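Local coordinates for protein serpin-12 (PDB 6CJ7) that acts as a serpin, a serine protease inhibitor, and controls the prophenoloxidase activation system in the larval hemolymph of Manduca sexta, at residues 34-38 / 277-281; 149-154 / 319-323; 295-300 / 312-318. One frame throughout, in Å; residues are numbered along the deposited sequence.

Interaction 1: 34-38 / 277-281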
ATOM      1  N   GLY A  34     -12.505  10.103  -6.328  1.00 33.03           N
ATOM      2  CA  GLY A  34     -12.796   9.670  -4.979  1.00 31.52           C
ATOM      3  C   GLY A  34     -11.550   9.277  -4.219  1.00 26.53           C
ATOM      4  O   GLY A  34     -10.429   9.259  -4.740  1.00 25.46           O
ATOM      5  N   ASN A  35     -11.762   8.955  -2.944  1.00 26.33           N
ATOM      6  CA  ASN A  35     -10.675   8.446  -2.113  1.00 24.48           C
ATOM      7  C   ASN A  35     -10.024   7.240  -2.774  1.00 25.38           C
ATOM      8  O   ASN A  35     -10.701   6.375  -3.340  1.00 27.52           O
ATOM      9  CB  ASN A  35     -11.194   8.044  -0.733  1.00 24.98           C
ATOM     10  CG  ASN A  35     -11.521   9.236   0.133  1.00 25.61           C
ATOM     11  OD1 ASN A  35     -11.093  10.343  -0.156  1.00 25.27           O
ATOM     12  ND2 ASN A  35     -12.294   9.015   1.182  1.00 26.76           N
ATOM     13  N   LEU A  36      -8.701   7.186  -2.703  1.00 21.82           N
ATOM     14  CA  LEU A  36      -7.962   6.062  -3.255  1.00 20.87           C
ATOM     15  C   LEU A  36      -6.802   5.741  -2.330  1.00 24.33           C
ATOM     16  O   LEU A  36      -6.067   6.642  -1.917  1.00 23.26           O
ATOM     17  CB  LEU A  36      -7.461   6.383  -4.663  1.00 22.57           C
ATOM     18  CG  LEU A  36      -6.900   5.194  -5.438  1.00 31.43           C
ATOM     19  CD1 LEU A  36      -8.040   4.299  -5.905  1.00 32.89           C
ATOM     20  CD2 LEU A  36      -6.053   5.680  -6.610  1.00 32.99           C
ATOM     21  N   ALA A  37      -6.629   4.456  -2.018  1.00 20.84           N
ATOM     22  CA  ALA A  37      -5.575   4.028  -1.108  1.00 18.26           C
ATOM     23  C   ALA A  37      -5.041   2.685  -1.571  1.00 18.84           C
ATOM     24  O   ALA A  37      -5.818   1.819  -1.979  1.00 23.21           O
ATOM     25  CB  ALA A  37      -6.096   3.906   0.324  1.00 27.66           C
ATOM     26  N   ALA A  38      -3.720   2.516  -1.503  1.00 16.79           N
ATOM     27  CA  ALA A  38      -3.106   1.242  -1.845  1.00 17.24           C
ATOM     28  C   ALA A  38      -1.695   1.235  -1.294  1.00 19.24           C
ATOM     29  O   ALA A  38      -1.124   2.285  -0.980  1.00 20.09           O
ATOM     30  CB  ALA A  38      -3.071   0.993  -3.356  1.00 20.64           C
ATOM     31  N   ILE A 277      -8.948   5.177   6.162  1.00 23.72           N
ATOM     32  CA  ILE A 277      -9.303   4.820   4.792  1.00 21.42           C
ATOM     33  C   ILE A 277      -9.019   3.338   4.581  1.00 19.59           C
ATOM     34  O   ILE A 277      -7.938   2.850   4.920  1.00 22.31           O
ATOM     35  CB  ILE A 277      -8.561   5.709   3.770  1.00 24.66           C
ATOM     36  CG1 ILE A 277      -9.010   5.370   2.347  1.00 31.54           C
ATOM     37  CG2 ILE A 277      -7.044   5.630   3.913  1.00 32.11           C
ATOM     38  CD1 ILE A 277      -8.516   6.355   1.321  1.00 38.90           C
ATOM     39  N   LYS A 278     -10.011   2.620   4.056  1.00 24.40           N
ATOM     40  CA  LYS A 278      -9.880   1.200   3.752  1.00 21.69           C
ATOM     41  C   LYS A 278     -10.188   0.992   2.283  1.00 23.40           C
ATOM     42  O   LYS A 278     -11.195   1.506   1.781  1.00 26.02           O
ATOM     43  CB  LYS A 278     -10.837   0.356   4.599  1.00 26.44           C
ATOM     44  CG  LYS A 278     -10.834  -1.121   4.234  1.00 46.03           C
ATOM     45  CD  LYS A 278     -12.080  -1.832   4.734  1.00 55.70           C
ATOM     46  CE  LYS A 278     -11.759  -3.265   5.117  1.00 56.54           C
ATOM     47  NZ  LYS A 278     -10.785  -3.865   4.165  1.00 57.25           N
ATOM     48  N   ALA A 279      -9.344   0.227   1.603  1.00 22.82           N
ATOM     49  CA  ALA A 279      -9.583  -0.101   0.206  1.00 28.22           C
ATOM     50  C   ALA A 279      -9.397  -1.594   0.016  1.00 22.96           C
ATOM     51  O   ALA A 279      -8.404  -2.158   0.477  1.00 25.93           O
ATOM     52  CB  ALA A 279      -8.642   0.670  -0.719  1.00 31.05           C
ATOM     53  N   ASP A 280     -10.350  -2.228  -0.662  1.00 26.57           N
ATOM     54  CA  ASP A 280     -10.228  -3.614  -1.116  1.00 28.23           C
ATOM     55  C   ASP A 280     -10.225  -3.601  -2.636  1.00 26.27           C
ATOM     56  O   ASP A 280     -11.167  -3.085  -3.254  1.00 29.16           O
ATOM     57  CB  ASP A 280     -11.384  -4.478  -0.606  1.00 31.79           C
ATOM     58  CG  ASP A 280     -11.534  -4.445   0.893  1.00 42.85           C
ATOM     59  OD1 ASP A 280     -12.684  -4.291   1.355  1.00 56.30           O
ATOM     60  OD2 ASP A 280     -10.524  -4.588   1.612  1.00 37.35           O
ATOM     61  N   ILE A 281      -9.198  -4.199  -3.241  1.00 23.40           N
ATOM     62  CA  ILE A 281      -8.893  -3.985  -4.651  1.00 20.46           C
ATOM     63  C   ILE A 281      -8.676  -5.314  -5.357  1.00 20.89           C
ATOM     64  O   ILE A 281      -7.845  -6.124  -4.937  1.00 23.71           O
ATOM     65  CB  ILE A 281      -7.649  -3.106  -4.835  1.00 25.00           C
ATOM     66  CG1 ILE A 281      -7.844  -1.737  -4.178  1.00 27.34           C
ATOM     67  CG2 ILE A 281      -7.335  -2.970  -6.293  1.00 26.17           C
ATOM     68  CD1 ILE A 281      -6.558  -0.950  -4.119  1.00 29.16           C
TER
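Ala37 sets its methyl group against the end of the Ile277 side chain, with Ala37 CB 3.6 Å from Ile277 CD1. Ile277 has CG1 anti to its backbone N (chi1 -177°) and is extended again at the next bond, which carries CD1 forward to Ala37 and on to the CB of Asn35, 3.8 Å from Ile277 CD1. Two residues along the strand, the methyl of Ala279 faces the backbone of Ala37: Ala279 CB stands 3.3 Å from Ala37 O and 4.2 Å from Ala37 CB. Ile281 touches through its terminal methyl, its CD1 being 3.6 Å from Ala37 O and also near the CB of Ala38. No hydrogen bond joins the two segments. They are layers of different sheets, packed face to face with strand axes 6.5 Å apart and crossing at -71°, and three alanines at the interface keep that approach short. The polar groups belong elsewhere. The amide of Asn35 is held by the backbone of Met378 and Asp379, while on the far face of 277-281 Lys278 NZ makes a 2.7 Å salt bridge to Asp280 OD2, meeting the syn side of the carboxylate.

Strand 36-38 pairs with 370-377 in the serpin B sheet, and 265-282 lies beside 317-326 in the A sheet, so the contact belongs to the buried core between these two sheets. Helix 19-31 borders it through Phe25 and Met28, His320 of strand 317-326 touches both Ala38 and Ile281, and Phe373 of strand 370-377 packs on Ala37.

Interaction 2: 149-154 / 319-323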
ATOM      1  N   LYS A 149      -8.725  -6.046  11.200  1.00 33.39           N
ATOM      2  CA  LYS A 149      -9.072  -4.856  10.433  1.00 32.29           C
ATOM      3  C   LYS A 149      -9.467  -5.170   8.996  1.00 30.28           C
ATOM      4  O   LYS A 149     -10.206  -4.397   8.377  1.00 37.24           O
ATOM      5  CB  LYS A 149      -7.904  -3.874  10.441  1.00 31.39           C
ATOM      6  CG  LYS A 149      -7.669  -3.248  11.805  1.00 35.51           C
ATOM      7  CD  LYS A 149      -8.931  -2.579  12.319  1.00 43.63           C
ATOM      8  CE  LYS A 149      -8.704  -1.966  13.684  1.00 56.64           C
ATOM      9  NZ  LYS A 149      -7.953  -2.898  14.566  1.00 61.88           N
ATOM     10  N   ILE A 150      -8.986  -6.272   8.442  1.00 30.41           N
ATOM     11  CA  ILE A 150      -9.299  -6.670   7.075  1.00 26.98           C
ATOM     12  C   ILE A 150      -9.894  -8.068   7.160  1.00 30.06           C
ATOM     13  O   ILE A 150      -9.180  -9.040   7.432  1.00 30.09           O
ATOM     14  CB  ILE A 150      -8.061  -6.626   6.169  1.00 28.74           C
ATOM     15  CG1 ILE A 150      -7.477  -5.206   6.170  1.00 32.79           C
ATOM     16  CG2 ILE A 150      -8.401  -7.091   4.754  1.00 32.78           C
ATOM     17  CD1 ILE A 150      -6.090  -5.102   5.554  1.00 29.87           C
ATOM     18  N   ASP A 151     -11.205  -8.180   6.948  1.00 32.29           N
ATOM     19  CA  ASP A 151     -11.872  -9.444   7.205  1.00 37.87           C
ATOM     20  C   ASP A 151     -12.813  -9.924   6.111  1.00 35.31           C
ATOM     21  O   ASP A 151     -13.456 -10.961   6.303  1.00 31.86           O
ATOM     22  CB  ASP A 151     -12.654  -9.368   8.527  1.00 40.28           C
ATOM     23  CG  ASP A 151     -13.825  -8.394   8.467  1.00 43.99           C
ATOM     24  OD1 ASP A 151     -13.829  -7.492   7.601  1.00 40.44           O
ATOM     25  OD2 ASP A 151     -14.746  -8.534   9.297  1.00 55.48           O
ATOM     26  N   LYS A 152     -12.928  -9.220   4.985  1.00 31.25           N
ATOM     27  CA  LYS A 152     -13.889  -9.636   3.955  1.00 30.62           C
ATOM     28  C   LYS A 152     -13.336  -9.395   2.553  1.00 36.15           C
ATOM     29  O   LYS A 152     -14.067  -9.009   1.636  1.00 36.30           O
ATOM     30  CB  LYS A 152     -15.230  -8.915   4.130  1.00 37.28           C
ATOM     31  CG  LYS A 152     -15.984  -9.262   5.419  1.00 51.38           C
ATOM     32  CD  LYS A 152     -16.518 -10.694   5.397  1.00 58.65           C
ATOM     33  CE  LYS A 152     -16.583 -11.308   6.799  1.00 63.33           C
ATOM     34  NZ  LYS A 152     -17.617 -10.685   7.677  1.00 66.69           N
ATOM     35  N   LEU A 153     -12.041  -9.649   2.357  1.00 31.37           N
ATOM     36  CA  LEU A 153     -11.417  -9.372   1.063  1.00 28.94           C
ATOM     37  C   LEU A 153     -11.881 -10.344  -0.021  1.00 30.55           C
ATOM     38  O   LEU A 153     -12.093  -9.939  -1.168  1.00 31.02           O
ATOM     39  CB  LEU A 153      -9.896  -9.414   1.199  1.00 22.95           C
ATOM     40  CG  LEU A 153      -9.074  -9.191  -0.078  1.00 25.29           C
ATOM     41  CD1 LEU A 153      -9.387  -7.831  -0.703  1.00 30.09           C
ATOM     42  CD2 LEU A 153      -7.569  -9.332   0.201  1.00 26.94           C
ATOM     43  N   VAL A 154     -12.018 -11.632   0.306  1.00 29.84           N
ATOM     44  CA  VAL A 154     -12.333 -12.664  -0.680  1.00 27.26           C
ATOM     45  C   VAL A 154     -13.831 -12.933  -0.672  1.00 32.10           C
ATOM     46  O   VAL A 154     -14.428 -13.153   0.392  1.00 32.71           O
ATOM     47  CB  VAL A 154     -11.556 -13.962  -0.401  1.00 29.63           C
ATOM     48  CG1 VAL A 154     -11.925 -15.038  -1.428  1.00 29.17           C
ATOM     49  CG2 VAL A 154     -10.061 -13.707  -0.413  1.00 28.15           C
ATOM     50  N   LEU A 319      -5.700 -10.125  -5.121  1.00 17.70           N
ATOM     51  CA  LEU A 319      -6.503  -9.273  -4.255  1.00 18.46           C
ATOM     52  C   LEU A 319      -5.605  -8.516  -3.291  1.00 20.26           C
ATOM     53  O   LEU A 319      -4.694  -9.101  -2.689  1.00 18.94           O
ATOM     54  CB  LEU A 319      -7.527 -10.106  -3.476  1.00 19.40           C
ATOM     55  CG  LEU A 319      -8.423 -10.981  -4.356  1.00 26.20           C
ATOM     56  CD1 LEU A 319      -9.308 -11.888  -3.514  1.00 30.70           C
ATOM     57  CD2 LEU A 319      -9.260 -10.089  -5.248  1.00 28.67           C
ATOM     58  N   HIS A 320      -5.876  -7.223  -3.142  1.00 18.15           N
ATOM     59  CA  HIS A 320      -5.101  -6.346  -2.278  1.00 16.76           C
ATOM     60  C   HIS A 320      -6.032  -5.551  -1.375  1.00 18.40           C
ATOM     61  O   HIS A 320      -7.053  -5.036  -1.822  1.00 21.57           O
ATOM     62  CB  HIS A 320      -4.240  -5.377  -3.113  1.00 15.99           C
ATOM     63  CG  HIS A 320      -3.548  -4.319  -2.293  1.00 19.12           C
ATOM     64  ND1 HIS A 320      -2.798  -4.609  -1.171  1.00 19.61           N
ATOM     65  CD2 HIS A 320      -3.510  -2.970  -2.431  1.00 22.09           C
ATOM     66  CE1 HIS A 320      -2.332  -3.482  -0.653  1.00 20.83           C
ATOM     67  NE2 HIS A 320      -2.732  -2.477  -1.408  1.00 18.37           N
ATOM     68  N   SER A 321      -5.678  -5.450  -0.100  1.00 16.66           N
ATOM     69  CA  SER A 321      -6.415  -4.589   0.811  1.00 17.57           C
ATOM     70  C   SER A 321      -5.435  -3.720   1.579  1.00 18.86           C
ATOM     71  O   SER A 321      -4.352  -4.173   1.959  1.00 18.97           O
ATOM     72  CB  SER A 321      -7.271  -5.387   1.793  1.00 21.37           C
ATOM     73  OG  SER A 321      -7.959  -4.499   2.677  1.00 29.44           O
ATOM     74  N   ALA A 322      -5.838  -2.476   1.831  1.00 18.64           N
ATOM     75  CA  ALA A 322      -4.970  -1.515   2.501  1.00 15.63           C
ATOM     76  C   ALA A 322      -5.818  -0.689   3.451  1.00 18.78           C
ATOM     77  O   ALA A 322      -6.848  -0.147   3.041  1.00 19.37           O
ATOM     78  CB  ALA A 322      -4.273  -0.597   1.488  1.00 18.25           C
ATOM     79  N   VAL A 323      -5.404  -0.603   4.716  1.00 16.84           N
ATOM     80  CA  VAL A 323      -6.118   0.186   5.723  1.00 17.45           C
ATOM     81  C   VAL A 323      -5.110   1.094   6.414  1.00 17.25           C
ATOM     82  O   VAL A 323      -4.104   0.616   6.942  1.00 17.73           O
ATOM     83  CB  VAL A 323      -6.829  -0.695   6.770  1.00 17.25           C
ATOM     84  CG1 VAL A 323      -7.473   0.187   7.845  1.00 20.65           C
ATOM     85  CG2 VAL A 323      -7.887  -1.589   6.125  1.00 22.36           C
TER
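Ile150 lies over Ser321 and against Val323, and with Leu153 it carries the close-packed part of the contact. Its CG2 is 3.4 Å from Ser321 OG, while Ile150 CG1 rests 3.6 Å from Val323 CG2; the two aliphatic chains run past each other in opposite senses. With chi1 near -58°, Ile150 turns CG1 to the side of its own backbone N, where CG1 and CD1 reach both the valine and the serine, while CG2 lies against the serine. The hydroxyl under this apolar cover is engaged beyond the segment, chiefly by Asp280 of the adjoining strand 265-282. Further along, Leu153 slides antiparallel past Leu319, with Leu153 CD2 3.8 Å from Leu319 CB, and its other methyl, CD1, sits 3.8 Å from the carbonyl oxygen of His320. Val154 closes this end by crossing Leu319 at about a right angle, its CG2 3.7 Å from Leu319 CD1.

The irregular segment 149-154 belongs to the linker that follows helix 131-145, the F helix of the serpin fold, and runs over the face of the A sheet. Strand 317-326 pairs directly with 165-174 here, with no inserted reactive-centre strand between them. In serpin inhibition the cleaved reactive-centre loop inserts at this seam, and the F helix and its linker are thought to shift transiently to let it in. Ile142 of helix 131-145 packs on both Ile150 and Leu153.

The outer side of the linker is looser. Asp151 and Lys152 turn from the sheet, linked by a long salt bridge of 3.9 Å between Lys152 NZ and Asp151 OD2. Lys149 starts toward Val323, but its exposed chain then bends off, and its ammonium group bonds to the carbonyl oxygen of Asn147.

Interaction 3: 295-300 / 312-318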
ATOM      1  N   ILE A 295       0.172 -13.525 -16.485  1.00 21.29           N
ATOM      2  CA  ILE A 295      -0.005 -14.291 -15.253  1.00 23.76           C
ATOM      3  C   ILE A 295      -1.426 -14.799 -15.079  1.00 21.36           C
ATOM      4  O   ILE A 295      -1.640 -15.752 -14.323  1.00 20.45           O
ATOM      5  CB  ILE A 295       0.402 -13.506 -13.986  1.00 18.39           C
ATOM      6  CG1 ILE A 295      -0.586 -12.367 -13.711  1.00 18.88           C
ATOM      7  CG2 ILE A 295       1.845 -12.990 -14.071  1.00 23.29           C
ATOM      8  CD1 ILE A 295      -0.218 -11.576 -12.465  1.00 18.68           C
ATOM      9  N   PHE A 296      -2.419 -14.174 -15.739  1.00 20.15           N
ATOM     10  CA  PHE A 296      -3.809 -14.601 -15.622  1.00 19.56           C
ATOM     11  C   PHE A 296      -4.225 -15.593 -16.701  1.00 22.74           C
ATOM     12  O   PHE A 296      -5.304 -16.179 -16.585  1.00 25.60           O
ATOM     13  CB  PHE A 296      -4.746 -13.381 -15.667  1.00 18.97           C
ATOM     14  CG  PHE A 296      -4.463 -12.361 -14.595  1.00 19.99           C
ATOM     15  CD1 PHE A 296      -4.835 -12.600 -13.284  1.00 21.07           C
ATOM     16  CD2 PHE A 296      -3.801 -11.179 -14.896  1.00 23.64           C
ATOM     17  CE1 PHE A 296      -4.565 -11.676 -12.287  1.00 23.24           C
ATOM     18  CE2 PHE A 296      -3.518 -10.252 -13.905  1.00 25.80           C
ATOM     19  CZ  PHE A 296      -3.896 -10.501 -12.602  1.00 26.98           C
ATOM     20  N   THR A 297      -3.395 -15.805 -17.725  1.00 22.89           N
ATOM     21  CA  THR A 297      -3.759 -16.620 -18.877  1.00 21.15           C
ATOM     22  C   THR A 297      -3.421 -18.085 -18.637  1.00 21.49           C
ATOM     23  O   THR A 297      -2.586 -18.431 -17.799  1.00 24.72           O
ATOM     24  CB  THR A 297      -3.044 -16.143 -20.150  1.00 24.15           C
ATOM     25  OG1 THR A 297      -1.658 -16.504 -20.094  1.00 26.56           O
ATOM     26  CG2 THR A 297      -3.163 -14.631 -20.299  1.00 28.01           C
ATOM     27  N   GLN A 298      -4.067 -18.952 -19.412  1.00 24.57           N
ATOM     28  CA  GLN A 298      -3.693 -20.357 -19.346  1.00 26.71           C
ATOM     29  C   GLN A 298      -2.359 -20.625 -20.028  1.00 26.41           C
ATOM     30  O   GLN A 298      -1.920 -21.780 -20.058  1.00 33.21           O
ATOM     31  CB  GLN A 298      -4.837 -21.207 -19.908  1.00 33.35           C
ATOM     32  CG  GLN A 298      -5.991 -21.310 -18.886  1.00 34.73           C
ATOM     33  CD  GLN A 298      -7.354 -21.562 -19.502  1.00 36.77           C
ATOM     34  OE1 GLN A 298      -7.580 -21.284 -20.680  1.00 35.56           O
ATOM     35  NE2 GLN A 298      -8.276 -22.085 -18.697  1.00 35.89           N
ATOM     36  N   GLN A 299      -1.688 -19.585 -20.536  1.00 26.50           N
ATOM     37  CA  GLN A 299      -0.307 -19.661 -20.990  1.00 29.97           C
ATOM     38  C   GLN A 299       0.683 -19.196 -19.928  1.00 24.81           C
ATOM     39  O   GLN A 299       1.884 -19.124 -20.210  1.00 29.47           O
ATOM     40  CB  GLN A 299      -0.108 -18.838 -22.267  1.00 32.63           C
ATOM     41  CG  GLN A 299      -0.774 -19.437 -23.500  1.00 35.33           C
ATOM     42  CD  GLN A 299      -2.284 -19.357 -23.425  1.00 42.99           C
ATOM     43  OE1 GLN A 299      -2.844 -18.295 -23.153  1.00 39.48           O
ATOM     44  NE2 GLN A 299      -2.949 -20.484 -23.642  1.00 48.32           N
ATOM     45  N   ALA A 300       0.205 -18.871 -18.726  1.00 22.65           N
ATOM     46  CA  ALA A 300       1.099 -18.467 -17.648  1.00 20.54           C
ATOM     47  C   ALA A 300       2.145 -19.534 -17.389  1.00 23.76           C
ATOM     48  O   ALA A 300       1.828 -20.726 -17.318  1.00 23.90           O
ATOM     49  CB  ALA A 300       0.309 -18.208 -16.367  1.00 20.87           C
ATOM     50  N   SER A 312       1.195 -25.866 -15.628  1.00 25.68           N
ATOM     51  CA  SER A 312       1.405 -24.754 -14.717  1.00 21.30           C
ATOM     52  C   SER A 312       0.069 -24.197 -14.240  1.00 20.88           C
ATOM     53  O   SER A 312      -0.893 -24.135 -15.010  1.00 22.32           O
ATOM     54  CB  SER A 312       2.193 -23.650 -15.402  1.00 21.89           C
ATOM     55  OG  SER A 312       2.252 -22.500 -14.571  1.00 22.41           O
ATOM     56  N   PRO A 313      -0.033 -23.776 -12.988  1.00 20.78           N
ATOM     57  CA  PRO A 313      -1.192 -22.974 -12.578  1.00 21.63           C
ATOM     58  C   PRO A 313      -1.100 -21.584 -13.182  1.00 21.80           C
ATOM     59  O   PRO A 313      -0.078 -21.175 -13.725  1.00 21.88           O
ATOM     60  CB  PRO A 313      -1.072 -22.930 -11.054  1.00 21.22           C
ATOM     61  CG  PRO A 313       0.428 -22.971 -10.827  1.00 20.74           C
ATOM     62  CD  PRO A 313       0.991 -23.864 -11.923  1.00 20.26           C
ATOM     63  N   GLN A 314      -2.211 -20.858 -13.109  1.00 22.73           N
ATOM     64  CA  GLN A 314      -2.190 -19.427 -13.382  1.00 24.24           C
ATOM     65  C   GLN A 314      -2.892 -18.708 -12.243  1.00 19.51           C
ATOM     66  O   GLN A 314      -3.539 -19.330 -11.393  1.00 19.32           O
ATOM     67  CB  GLN A 314      -2.845 -19.075 -14.726  1.00 24.36           C
ATOM     68  CG  GLN A 314      -4.341 -19.278 -14.783  1.00 24.90           C
ATOM     69  CD  GLN A 314      -4.735 -20.682 -15.182  1.00 29.78           C
ATOM     70  OE1 GLN A 314      -3.937 -21.435 -15.777  1.00 33.35           O
ATOM     71  NE2 GLN A 314      -5.955 -21.060 -14.844  1.00 28.85           N
ATOM     72  N   VAL A 315      -2.749 -17.381 -12.226  1.00 18.52           N
ATOM     73  CA  VAL A 315      -3.394 -16.565 -11.196  1.00 20.35           C
ATOM     74  C   VAL A 315      -4.879 -16.455 -11.511  1.00 19.26           C
ATOM     75  O   VAL A 315      -5.262 -15.985 -12.588  1.00 23.40           O
ATOM     76  CB  VAL A 315      -2.759 -15.174 -11.102  1.00 18.96           C
ATOM     77  CG1 VAL A 315      -3.509 -14.332 -10.054  1.00 17.20           C
ATOM     78  CG2 VAL A 315      -1.264 -15.279 -10.750  1.00 17.63           C
ATOM     79  N   SER A 316      -5.718 -16.925 -10.588  1.00 17.40           N
ATOM     80  CA  SER A 316      -7.160 -16.782 -10.759  1.00 18.42           C
ATOM     81  C   SER A 316      -7.667 -15.471 -10.190  1.00 19.34           C
ATOM     82  O   SER A 316      -8.546 -14.834 -10.790  1.00 22.65           O
ATOM     83  CB  SER A 316      -7.911 -17.936 -10.087  1.00 19.58           C
ATOM     84  OG  SER A 316      -7.398 -19.180 -10.523  1.00 21.58           O
ATOM     85  N   SER A 317      -7.167 -15.084  -9.024  1.00 21.61           N
ATOM     86  CA  SER A 317      -7.563 -13.847  -8.376  1.00 20.66           C
ATOM     87  C   SER A 317      -6.325 -13.238  -7.736  1.00 21.17           C
ATOM     88  O   SER A 317      -5.495 -13.961  -7.181  1.00 20.96           O
ATOM     89  CB  SER A 317      -8.643 -14.091  -7.310  1.00 28.40           C
ATOM     90  OG  SER A 317      -9.866 -14.473  -7.917  1.00 32.56           O
ATOM     91  N   ALA A 318      -6.187 -11.919  -7.852  1.00 18.42           N
ATOM     92  CA  ALA A 318      -5.101 -11.171  -7.225  1.00 17.32           C
ATOM     93  C   ALA A 318      -5.753 -10.040  -6.450  1.00 20.04           C
ATOM     94  O   ALA A 318      -6.324  -9.121  -7.051  1.00 21.30           O
ATOM     95  CB  ALA A 318      -4.115 -10.631  -8.264  1.00 21.04           C
TER
HETATM   96  O   HOH W   1      -7.492 -22.653 -15.932  1.00 39.58           O
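Val315 donates its backbone N-H to the carbonyl oxygen of Ile295, a 2.9 Å bond from Val315 N to Ile295 O with a donor angle of 161°. It joins the end of the 3-10 segment, just before a type I beta turn from Thr297 to Ala300, to the segment that enters strand 317-326 of the serpin A sheet. Phe296 presents the edge of its ring: CD1 is 3.5 Å from Val315 O, CE1 is 3.6 Å from Val315 CG1, and Ala318 CB also lies near the ring plane. CG1 of the preceding Ile295 lies over one face of the ring, nearer its margin than its centre.

Gln314 packs under the turn, its CB 3.2 Å from Thr297 O and also against the methyl of Ala300. Its side chain bends sharply at chi2 (-87°), which brings the amide across the chain of Gln298; Gln314 OE1 is 3.7 Å from Gln298 CG, and the two amide planes stand 80° apart. A water accepts from Gln298 NE2, although its very short approach to Gln314 NE2 is doubtful. With an alanine in place of Gln314, the Gln298 chain would probably lose the partner it crosses and be freer to swing into solvent.

The next shell sets the turn itself. Ala300 N bonds back to Thr297 O, and Thr297 OG1 accepts from Gln299 N in an ST turn while also bonding to Ser294 O. Leu287 and Asn288 of helix 284-289 also touch the phenyl ring, and Ile62 of helix 56-66 touches Ile295. At the far end Ser312 OG, which also bonds to Leu302 N, donates to Pro313 O at 2.8 Å, in the carbonyl plane and on a lone pair.

From the N terminus, 34-38 comes first and meets 277-281 only after 238 intervening residues, so interaction 1 closes a long loop that joins the B sheet to the A sheet. The linker 149-154 lies within that loop but finds its partner, 319-323, beyond it; interactions 1 and 2 therefore cross. Interaction 3 is a short closure of 295-300 with 312-318, lying after interaction 1 in the sequence and wholly within the span of interaction 2. Strands 265-282 and 317-326 are A-sheet neighbours, and Ile281 N probably bonds to His320 O where interactions 1 and 2 touch. Residues 312-318 run straight on into 319-323.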